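Acyl-[acyl-carrier-protein]--UDP-N-acetylglucosamine O-acyltransferase (Helicobacter pylori, PDB 1J2Z) transfers a (3R)-hydroxyacyl chain from acyl carrier protein to UDP-N-acetylglucosamine, the first step in making lipid A, the anchor of lipopolysaccharide. Local coordinates at residues R89-I94 against M114-V119. Numbering follows the deposited sequence.
Sequences REFCMI and MAYVHV. With SOG (octyl 1-thio-beta-D-glucopyranoside), chain B.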
# COMPACT_ATOMS: atom_id res chain seq x y z
N ARG A 89 -1.27 5.78 13.28
CA ARG A 89 0.04 5.96 12.68
C ARG A 89 0.13 6.77 11.39
O ARG A 89 -0.88 7.22 10.84
CB ARG A 89 0.71 4.60 12.49
CG ARG A 89 0.92 3.85 13.81
CD ARG A 89 1.75 4.67 14.81
NE ARG A 89 3.05 5.07 14.29
CZ ARG A 89 4.22 4.80 14.87
NH1 ARG A 89 4.26 4.12 16.01
NH2 ARG A 89 5.35 5.23 14.33
N GLU A 90 1.36 6.93 10.92
CA GLU A 90 1.69 7.68 9.72
C GLU A 90 0.95 7.29 8.44
O GLU A 90 0.77 6.11 8.15
CB GLU A 90 3.19 7.59 9.45
CG GLU A 90 4.09 8.16 10.55
CD GLU A 90 4.34 7.19 11.69
OE1 GLU A 90 5.26 7.48 12.49
OE2 GLU A 90 3.65 6.16 11.81
N PHE A 91 0.55 8.30 7.67
CA PHE A 91 -0.12 8.11 6.38
C PHE A 91 -1.51 7.50 6.40
O PHE A 91 -2.01 7.06 5.36
CB PHE A 91 0.78 7.28 5.45
CG PHE A 91 2.21 7.74 5.44
CD1 PHE A 91 3.23 6.89 5.85
CD2 PHE A 91 2.53 9.02 5.03
CE1 PHE A 91 4.56 7.31 5.86
CE2 PHE A 91 3.86 9.46 5.03
CZ PHE A 91 4.87 8.60 5.45
N CYS A 92 -2.15 7.45 7.57
CA CYS A 92 -3.51 6.93 7.62
C CYS A 92 -4.43 7.96 6.98
O CYS A 92 -4.14 9.15 7.01
CB CYS A 92 -3.96 6.68 9.06
SG CYS A 92 -3.32 5.16 9.75
N MET A 93 -5.53 7.50 6.40
CA MET A 93 -6.48 8.40 5.77
C MET A 93 -7.86 7.92 6.17
O MET A 93 -8.25 6.79 5.86
CB MET A 93 -6.30 8.35 4.25
CG MET A 93 -6.84 9.57 3.50
SD MET A 93 -8.57 9.44 3.11
CE MET A 93 -8.50 8.63 1.50
N ILE A 94 -8.60 8.77 6.87
CA ILE A 94 -9.93 8.42 7.36
C ILE A 94 -10.95 9.48 6.96
O ILE A 94 -10.77 10.66 7.25
CB ILE A 94 -9.91 8.28 8.89
CG1 ILE A 94 -8.85 7.26 9.30
CG2 ILE A 94 -11.28 7.85 9.40
CD1 ILE A 94 -8.70 7.10 10.80
N MET A 114 -2.20 1.05 12.25
CA MET A 114 -0.84 1.21 11.77
C MET A 114 -0.78 2.08 10.52
O MET A 114 -1.81 2.53 10.02
CB MET A 114 -0.20 -0.16 11.53
CG MET A 114 0.06 -0.92 12.83
SD MET A 114 0.90 -2.50 12.62
CE MET A 114 -0.11 -3.54 13.65
N ALA A 115 0.43 2.32 10.02
CA ALA A 115 0.63 3.17 8.86
C ALA A 115 -0.07 2.74 7.58
O ALA A 115 -0.30 1.55 7.34
CB ALA A 115 2.13 3.35 8.60
N TYR A 116 -0.41 3.73 6.76
CA TYR A 116 -1.08 3.53 5.48
C TYR A 116 -2.47 2.91 5.56
O TYR A 116 -2.99 2.41 4.56
CB TYR A 116 -0.21 2.69 4.54
CG TYR A 116 1.28 3.02 4.57
CD1 TYR A 116 2.14 2.32 5.41
CD2 TYR A 116 1.81 4.02 3.75
CE1 TYR A 116 3.50 2.59 5.44
CE2 TYR A 116 3.19 4.30 3.78
CZ TYR A 116 4.02 3.58 4.63
OH TYR A 116 5.37 3.83 4.69
N VAL A 117 -3.08 2.91 6.75
CA VAL A 117 -4.42 2.35 6.91
C VAL A 117 -5.48 3.34 6.42
O VAL A 117 -5.44 4.51 6.77
CB VAL A 117 -4.72 2.00 8.39
CG1 VAL A 117 -6.22 1.77 8.58
CG2 VAL A 117 -3.96 0.75 8.80
N HIS A 118 -6.40 2.87 5.59
CA HIS A 118 -7.47 3.74 5.12
C HIS A 118 -8.83 3.26 5.63
O HIS A 118 -9.19 2.10 5.46
CB HIS A 118 -7.53 3.81 3.60
CG HIS A 118 -8.74 4.52 3.08
ND1 HIS A 118 -9.67 3.92 2.26
CD2 HIS A 118 -9.20 5.77 3.31
CE1 HIS A 118 -10.66 4.77 2.01
NE2 HIS A 118 -10.39 5.90 2.64
N VAL A 119 -9.58 4.17 6.24
CA VAL A 119 -10.91 3.85 6.73
C VAL A 119 -11.89 4.68 5.91
O VAL A 119 -11.91 5.91 6.02
CB VAL A 119 -11.06 4.18 8.22
CG1 VAL A 119 -12.49 3.88 8.68
CG2 VAL A 119 -10.07 3.36 9.03
C1 SOG B . -15.36 2.50 -1.97
C2 SOG B . -15.89 3.85 -1.41
C3 SOG B . -14.76 4.88 -1.38
C4 SOG B . -13.64 4.33 -0.49
C5 SOG B . -13.14 2.98 -1.07
C6 SOG B . -12.04 2.39 -0.20
C1' SOG B . -16.32 0.61 -3.09
C2' SOG B . -16.21 -0.79 -2.52
C3' SOG B . -16.84 -1.81 -3.45
C4' SOG B . -16.74 -3.22 -2.89
C5' SOG B . -17.38 -4.24 -3.82
C6' SOG B . -17.16 -5.65 -3.32
C7' SOG B . -17.79 -6.67 -4.24
C8' SOG B . -17.55 -8.06 -3.72
S1 SOG B . -16.40 1.52 -1.99
O2 SOG B . -16.96 4.32 -2.23
O3 SOG B . -15.23 6.10 -0.86
O4 SOG B . -12.57 5.26 -0.42
O5 SOG B . -14.25 2.05 -1.15
O6 SOG B . -10.79 2.95 -0.55
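Neighbouring coils of the left-handed beta-helix meet here at one corner of its triangular section, where Phe91 lies beside Tyr116 and Met93 beside His118. Each coil turns through a type II beta turn, Arg89 to Cys92 and Met114 to Val117, and then enters a short parallel strand. The Phe91 and Tyr116 rings point the same way, nearly parallel (24°) but offset, with little ring-over-ring overlap; CD1 of Phe91 comes 3.3 Å from CE2 of Tyr116. Tyr116 OH hydrogen-bonds to the carbonyl oxygen of Phe91 in a second subunit, so the corner faces the trimer interface. A hydrogen bond from Tyr116 N to Glu90 O (3.0 Å) joins the two turns. Beyond it Met93 is gripped at both N and O, by Val117 O and Val119 N, in the parallel ladder that links successive coils of the hexapeptide-repeat fold. Inside the prism, Cys92 SG lies 3.7 Å from Val117 CB, and Ile94 CG2 rests 3.9 Å from Val119 CB. On the outer face, the turn at chi3 (-90°) brings Met93 CE beside the imidazole, 3.5 Å from His118 CD2. The His118 ring edge lines the octyl thioglucoside pocket, CE1 3.1 Å from sugar O4. At the turn, Arg89 and Glu90 form a salt bridge, NE to OE2 (2.8 Å) and NH2 to the syn lone pair of OE1, which also hydrogen-bonds to Thr66 OG1 of the second subunit.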